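Local coordinates for protein putative NAD(P)H nitroreductase MhqN (Bacillus subtilis, PDB 3BEM) that is a homodimeric putative FMN-dependent NAD(P)H nitroreductase that may contribute to the degradation of aromatic compounds, at residues F54-T59 with A103-G108; D95-Q100 with Q137-E142. The protein carries 3 engineered substitutions. All blocks are in the same frame, centred on the assembly; numbering follows the deposited sequence.

Interaction 1 of 2, residues F54-T59 with A103-G108; sequences FNLQHT and ADIYEG. With FMN (flavin mononucleotide), chain E.
The loop that leads from the FMN pocket into strand 59-64 is backed here by helix 102-111 of the nitroreductase fold, at the boundary between the two subunits. Phe-54 and Asn-55, both of the flavin pocket, open the segment 54-59; Asn-55 CB lies 3.7 Å from the ribityl oxygen O4' of FMN. Tyr-106 reaches over from the helix, its ring set beside its own backbone N (chi1 -57°), and its OH donates a 2.7 Å hydrogen bond to Phe-54 O. The donor lies in the carbonyl plane on a lone pair, with a C=O...OH angle of 135°, and the carbonyl in turn sits at the edge of the tyrosine ring, in its plane. The same hydroxyl also bonds Thr-127 of helix 117-134, and it presses on Phe-54 CB at 3.3 Å, while the phenylalanine ring leads away to meet Phe-130. Ile-105, one residue earlier on the helix, directs its CB toward the loop. Its CD1 rests 3.4 Å from Leu-56 O and 4.3 Å from Leu-56 CD2; its CG2 methyl, anti to the backbone N, touches the amide nitrogens of Asn-55 and Gln-57, 3.8 Å from Asn-55 ND2, the side chains crossing obliquely. Gln-57 folds back on its own loop, NE2 donating to Asn-55 O at 3.1 Å along a nearly straight line (168°), from above the carbonyl plane. Both amides are also held by the second subunit: Asn-55 ND2 by Tyr-207 O, Gln-57 OE1 by Lys-209 N. Successive carbonyls of the loop are thus gripped by a tyrosine hydroxyl, by an amide and, at Leu-56 O, by Lys-209 NZ of the second subunit, so that an irregular stretch of backbone is fixed next to the cofactor by side chains from both subunits.

Interaction 2 of 2, residues D95-Q100 with Q137-E142; sequences DKQAYQ and QFKRDE
Lys-139 stretches across the Tyr-99 side chain at an oblique angle, its chain extended beyond CG, so that methylene and ammonium both meet the phenol. CE lies 3.5 Å from Tyr-99 CE1, and NZ donates a 3.1 Å hydrogen bond to Tyr-99 OH; the ammonium also forms salt bridges with Glu-136 and Glu-132. The tyrosine ring occupies the crowded position between its backbone N and carbonyl carbon (chi1 68°), with Gln-100 CG over one face. Gln-97, bent at chi2, crosses Lys-139 obliquely and brings OE1 to 4.0 Å from Lys-139 CD. Gln-97 lies in the type I beta turn from Asp-95 to Ala-98 that leaves strand 88-95, and Tyr-99 in the 3-10 segment that follows; an Asx turn, Asp-95 OD1 accepting from Gln-97 N at 2.9 Å, accompanies the beta turn, which is set against helix 136-161. Where the chains come nearest, at Lys-96 and Lys-139, the Lys-96 carbonyl O sits 3.3 Å from Lys-139 CB, and a water donates to both Asp-95 O and Lys-139 O. An alanine in place of Lys-139 would remove the ammonium's bonds and would probably loosen the turn against the helix. Further out, Lys-96 CG packs 4.1 Å from Arg-140 CA, while the guanidinium of Arg-140 pairs with Glu-187 and with Asp-141 of the second subunit.

How the interactions relate
Segments 54-59 and 95-100 lie at the ends of adjacent antiparallel strands, 59-64 and 88-95, and meet where His-58 O approaches Asp-95 N as a probable backbone hydrogen bond; Leu-56 also packs on Tyr-99. Interaction 1 is the more buried and lies beside FMN, where a neutral phenol bond and an isoleucine meet an irregular loop. Interaction 2 is partly buried; there, lysine methylenes, an ammonium-phenol bond and a bridging water join a turn to a helix. Each presents a tyrosine hydroxyl, as donor to a backbone carbonyl in the first and acceptor from lysine in the second. Both reach the second subunit, through amides and a carbonyl in interaction 1, through an arginine-aspartate pair in interaction 2.

Interaction 1 of 2, residues F54-T59 with A103-G108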
# COMPACT_ATOMS: atom_id res chain seq x y z
N PHE B 54 11.79 -8.54 2.18
CA PHE B 54 12.53 -9.62 2.83
C PHE B 54 11.64 -10.58 3.61
O PHE B 54 12.13 -11.31 4.48
CB PHE B 54 13.63 -9.05 3.77
CG PHE B 54 14.60 -8.10 3.08
CD1 PHE B 54 15.72 -8.59 2.44
CD2 PHE B 54 14.37 -6.74 3.08
CE1 PHE B 54 16.58 -7.72 1.82
CE2 PHE B 54 15.23 -5.86 2.45
CZ PHE B 54 16.33 -6.36 1.82
N ASN B 55 10.33 -10.58 3.32
CA ASN B 55 9.34 -11.36 4.06
C ASN B 55 9.38 -11.08 5.56
O ASN B 55 9.12 -11.96 6.35
CB ASN B 55 9.54 -12.83 3.79
CG ASN B 55 8.40 -13.69 4.27
OD1 ASN B 55 7.24 -13.28 4.20
ND2 ASN B 55 8.74 -14.91 4.78
N LEU B 56 9.77 -9.85 5.94
CA LEU B 56 9.85 -9.48 7.34
C LEU B 56 8.49 -9.23 8.00
O LEU B 56 8.40 -9.21 9.23
CB LEU B 56 10.76 -8.28 7.54
CG LEU B 56 12.24 -8.56 7.31
CD1 LEU B 56 12.94 -7.25 7.33
CD2 LEU B 56 12.79 -9.49 8.41
N GLN B 57 7.42 -9.06 7.19
CA GLN B 57 6.06 -9.01 7.75
C GLN B 57 5.98 -7.91 8.88
O GLN B 57 5.63 -8.16 10.04
CB GLN B 57 5.66 -10.39 8.20
CG GLN B 57 5.61 -11.37 7.06
CD GLN B 57 5.60 -12.81 7.55
OE1 GLN B 57 4.59 -13.25 8.07
NE2 GLN B 57 6.74 -13.54 7.43
N HIS B 58 6.29 -6.69 8.45
CA HIS B 58 6.44 -5.51 9.28
C HIS B 58 5.17 -5.08 10.02
O HIS B 58 5.26 -4.36 11.01
CB HIS B 58 6.90 -4.31 8.44
CG HIS B 58 8.09 -4.57 7.59
ND1 HIS B 58 8.06 -5.46 6.53
CD2 HIS B 58 9.33 -4.04 7.59
CE1 HIS B 58 9.23 -5.46 5.92
NE2 HIS B 58 10.03 -4.61 6.56
N THR B 59 4.02 -5.47 9.49
CA THR B 59 2.73 -4.89 9.84
C THR B 59 2.09 -5.60 11.01
O THR B 59 2.06 -6.86 11.08
CB THR B 59 1.75 -4.87 8.62
OG1 THR B 59 2.42 -4.42 7.46
CG2 THR B 59 0.53 -3.94 8.86
N ALA B 103 16.13 -13.64 11.85
CA ALA B 103 16.63 -14.94 12.33
C ALA B 103 15.48 -15.89 12.61
O ALA B 103 15.54 -17.05 12.25
CB ALA B 103 17.49 -14.75 13.54
N ASP B 104 14.42 -15.41 13.28
CA ASP B 104 13.27 -16.26 13.55
C ASP B 104 12.46 -16.58 12.31
O ASP B 104 12.05 -17.72 12.12
CB ASP B 104 12.34 -15.61 14.58
CG ASP B 104 12.96 -15.54 15.98
OD1 ASP B 104 13.60 -16.53 16.44
OD2 ASP B 104 12.81 -14.47 16.62
N ILE B 105 12.22 -15.58 11.47
CA ILE B 105 11.41 -15.81 10.27
C ILE B 105 12.04 -16.83 9.31
O ILE B 105 11.32 -17.68 8.76
CB ILE B 105 11.10 -14.48 9.57
CG1 ILE B 105 10.20 -13.64 10.49
CG2 ILE B 105 10.47 -14.74 8.15
CD1 ILE B 105 9.86 -12.24 9.97
N TYR B 106 13.36 -16.80 9.17
CA TYR B 106 14.07 -17.61 8.19
C TYR B 106 14.46 -19.00 8.75
O TYR B 106 14.91 -19.85 8.02
CB TYR B 106 15.33 -16.93 7.69
CG TYR B 106 15.13 -15.57 7.06
CD1 TYR B 106 13.87 -15.18 6.58
CD2 TYR B 106 16.18 -14.69 6.92
CE1 TYR B 106 13.68 -13.91 6.03
CE2 TYR B 106 16.00 -13.47 6.39
CZ TYR B 106 14.75 -13.07 5.94
OH TYR B 106 14.61 -11.80 5.38
N GLU B 107 14.23 -19.22 10.02
CA GLU B 107 14.73 -20.43 10.69
C GLU B 107 14.15 -21.72 10.11
O GLU B 107 14.85 -22.72 10.00
CB GLU B 107 14.46 -20.34 12.17
CG GLU B 107 15.38 -21.23 12.96
CD GLU B 107 15.48 -20.88 14.43
OE1 GLU B 107 14.72 -20.01 14.91
OE2 GLU B 107 16.35 -21.48 15.11
N GLY B 108 12.88 -21.72 9.72
CA GLY B 108 12.30 -22.94 9.14
C GLY B 108 13.00 -23.44 7.88
O GLY B 108 13.01 -24.63 7.59
N1 FMN E . 12.24 -9.01 -4.06
C2 FMN E . 13.45 -9.01 -4.72
O2 FMN E . 13.78 -10.02 -5.37
N3 FMN E . 14.29 -7.91 -4.66
C4 FMN E . 13.95 -6.78 -3.93
O4 FMN E . 14.66 -5.77 -4.08
C4A FMN E . 12.71 -6.80 -3.23
N5 FMN E . 12.30 -5.71 -2.46
C5A FMN E . 11.04 -5.71 -1.88
C6 FMN E . 10.59 -4.58 -1.18
C7 FMN E . 9.33 -4.54 -0.52
C7M FMN E . 8.65 -3.20 -0.34
C8 FMN E . 8.52 -5.66 -0.62
C8M FMN E . 7.04 -5.47 -0.54
C9 FMN E . 8.96 -6.80 -1.32
C9A FMN E . 10.21 -6.85 -1.96
N10 FMN E . 10.63 -7.97 -2.67
C10 FMN E . 11.85 -7.92 -3.33
C1' FMN E . 9.83 -9.27 -2.62
C2' FMN E . 9.75 -9.91 -1.20
O2' FMN E . 10.93 -10.63 -0.88
C3' FMN E . 8.52 -10.84 -1.16
O3' FMN E . 7.35 -10.00 -1.26
C4' FMN E . 8.47 -11.80 0.05
O4' FMN E . 9.60 -12.66 0.11
C5' FMN E . 7.27 -12.78 0.04
O5' FMN E . 7.06 -13.47 -1.21
P FMN E . 5.55 -13.51 -1.76
O1P FMN E . 5.48 -14.19 -3.03
O2P FMN E . 4.75 -14.31 -0.86
O3P FMN E . 5.21 -12.08 -1.88

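Interaction 2 of 2, residues D95-Q100 with Q137-E142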
# COMPACT_ATOMS: atom_id res chain seq x y z
N ASP B 95 6.40 -2.08 12.25
CA ASP B 95 7.56 -2.27 13.13
C ASP B 95 8.83 -1.68 12.53
O ASP B 95 9.36 -2.19 11.56
CB ASP B 95 7.72 -3.74 13.36
CG ASP B 95 8.70 -4.09 14.43
OD1 ASP B 95 9.32 -3.20 15.03
OD2 ASP B 95 8.82 -5.32 14.69
N LYS B 96 9.34 -0.62 13.18
CA LYS B 96 10.60 0.00 12.80
C LYS B 96 11.81 -0.89 13.07
O LYS B 96 12.89 -0.67 12.52
CB LYS B 96 10.75 1.34 13.51
CG LYS B 96 9.76 2.39 13.04
CD LYS B 96 9.87 3.71 13.81
CE LYS B 96 9.42 3.63 15.22
NZ LYS B 96 9.40 4.98 15.89
N GLN B 97 11.64 -1.92 13.88
CA GLN B 97 12.70 -2.92 14.16
C GLN B 97 12.37 -4.30 13.57
O GLN B 97 12.84 -5.33 14.07
CB GLN B 97 12.92 -3.04 15.69
CG GLN B 97 13.29 -1.72 16.34
CD GLN B 97 14.53 -1.09 15.71
OE1 GLN B 97 14.55 0.09 15.39
NE2 GLN B 97 15.57 -1.89 15.52
N ALA B 98 11.56 -4.31 12.49
CA ALA B 98 11.12 -5.59 11.85
C ALA B 98 12.30 -6.50 11.52
O ALA B 98 12.21 -7.71 11.63
CB ALA B 98 10.30 -5.31 10.57
N TYR B 99 13.41 -5.90 11.12
CA TYR B 99 14.52 -6.68 10.65
C TYR B 99 15.11 -7.59 11.71
O TYR B 99 15.74 -8.59 11.40
CB TYR B 99 15.59 -5.76 10.10
CG TYR B 99 16.26 -4.91 11.16
CD1 TYR B 99 15.70 -3.70 11.56
CD2 TYR B 99 17.43 -5.33 11.78
CE1 TYR B 99 16.30 -2.93 12.53
CE2 TYR B 99 18.02 -4.56 12.76
CZ TYR B 99 17.45 -3.35 13.11
OH TYR B 99 18.04 -2.60 14.08
N GLN B 100 14.91 -7.22 12.98
CA GLN B 100 15.37 -8.07 14.11
C GLN B 100 14.73 -9.44 14.16
O GLN B 100 15.23 -10.32 14.84
CB GLN B 100 15.15 -7.38 15.46
CG GLN B 100 16.08 -6.20 15.64
CD GLN B 100 15.74 -5.26 16.81
OE1 GLN B 100 16.45 -4.29 17.05
NE2 GLN B 100 14.65 -5.54 17.53
N GLN B 137 16.13 6.40 9.42
CA GLN B 137 15.13 6.91 8.48
C GLN B 137 14.61 5.76 7.60
O GLN B 137 13.41 5.64 7.41
CB GLN B 137 15.65 8.05 7.60
CG GLN B 137 14.58 8.66 6.74
CD GLN B 137 15.06 9.84 5.89
OE1 GLN B 137 14.57 10.96 6.05
NE2 GLN B 137 16.00 9.58 4.96
N PHE B 138 15.53 4.95 7.07
CA PHE B 138 15.16 3.82 6.22
C PHE B 138 14.24 2.83 6.98
O PHE B 138 13.26 2.35 6.43
CB PHE B 138 16.37 3.10 5.65
CG PHE B 138 16.00 1.92 4.79
CD1 PHE B 138 15.44 2.13 3.53
CD2 PHE B 138 16.13 0.61 5.25
CE1 PHE B 138 15.04 1.06 2.74
CE2 PHE B 138 15.74 -0.46 4.45
CZ PHE B 138 15.18 -0.21 3.19
N LYS B 139 14.58 2.50 8.22
CA LYS B 139 13.78 1.62 9.06
C LYS B 139 12.36 2.13 9.20
O LYS B 139 11.41 1.36 9.15
CB LYS B 139 14.40 1.48 10.46
CG LYS B 139 15.73 0.70 10.50
CD LYS B 139 16.32 0.76 11.87
CE LYS B 139 17.72 0.22 11.88
NZ LYS B 139 18.28 0.34 13.28
N ARG B 140 12.22 3.44 9.36
CA ARG B 140 10.90 4.04 9.48
C ARG B 140 10.18 4.08 8.13
O ARG B 140 8.96 3.84 8.07
CB ARG B 140 11.03 5.45 10.09
CG ARG B 140 9.72 6.14 10.31
CD ARG B 140 9.89 7.38 11.18
NE ARG B 140 8.58 7.98 11.29
CZ ARG B 140 8.09 8.85 10.43
NH1 ARG B 140 8.84 9.32 9.45
NH2 ARG B 140 6.84 9.25 10.57
N ASP B 141 10.90 4.43 7.07
CA ASP B 141 10.35 4.38 5.71
C ASP B 141 9.75 2.99 5.43
O ASP B 141 8.67 2.88 4.84
CB ASP B 141 11.41 4.61 4.64
CG ASP B 141 11.96 6.01 4.60
OD1 ASP B 141 11.41 6.90 5.29
OD2 ASP B 141 12.96 6.18 3.85
N GLU B 142 10.50 1.96 5.85
CA GLU B 142 10.11 0.57 5.62
C GLU B 142 8.88 0.20 6.40
O GLU B 142 7.99 -0.50 5.89
CB GLU B 142 11.29 -0.36 5.98
CG GLU B 142 12.26 -0.47 4.83
CD GLU B 142 11.68 -1.25 3.64
OE1 GLU B 142 11.61 -2.49 3.69
OE2 GLU B 142 11.27 -0.61 2.66
O HOH W 1 11.01 -1.48 9.37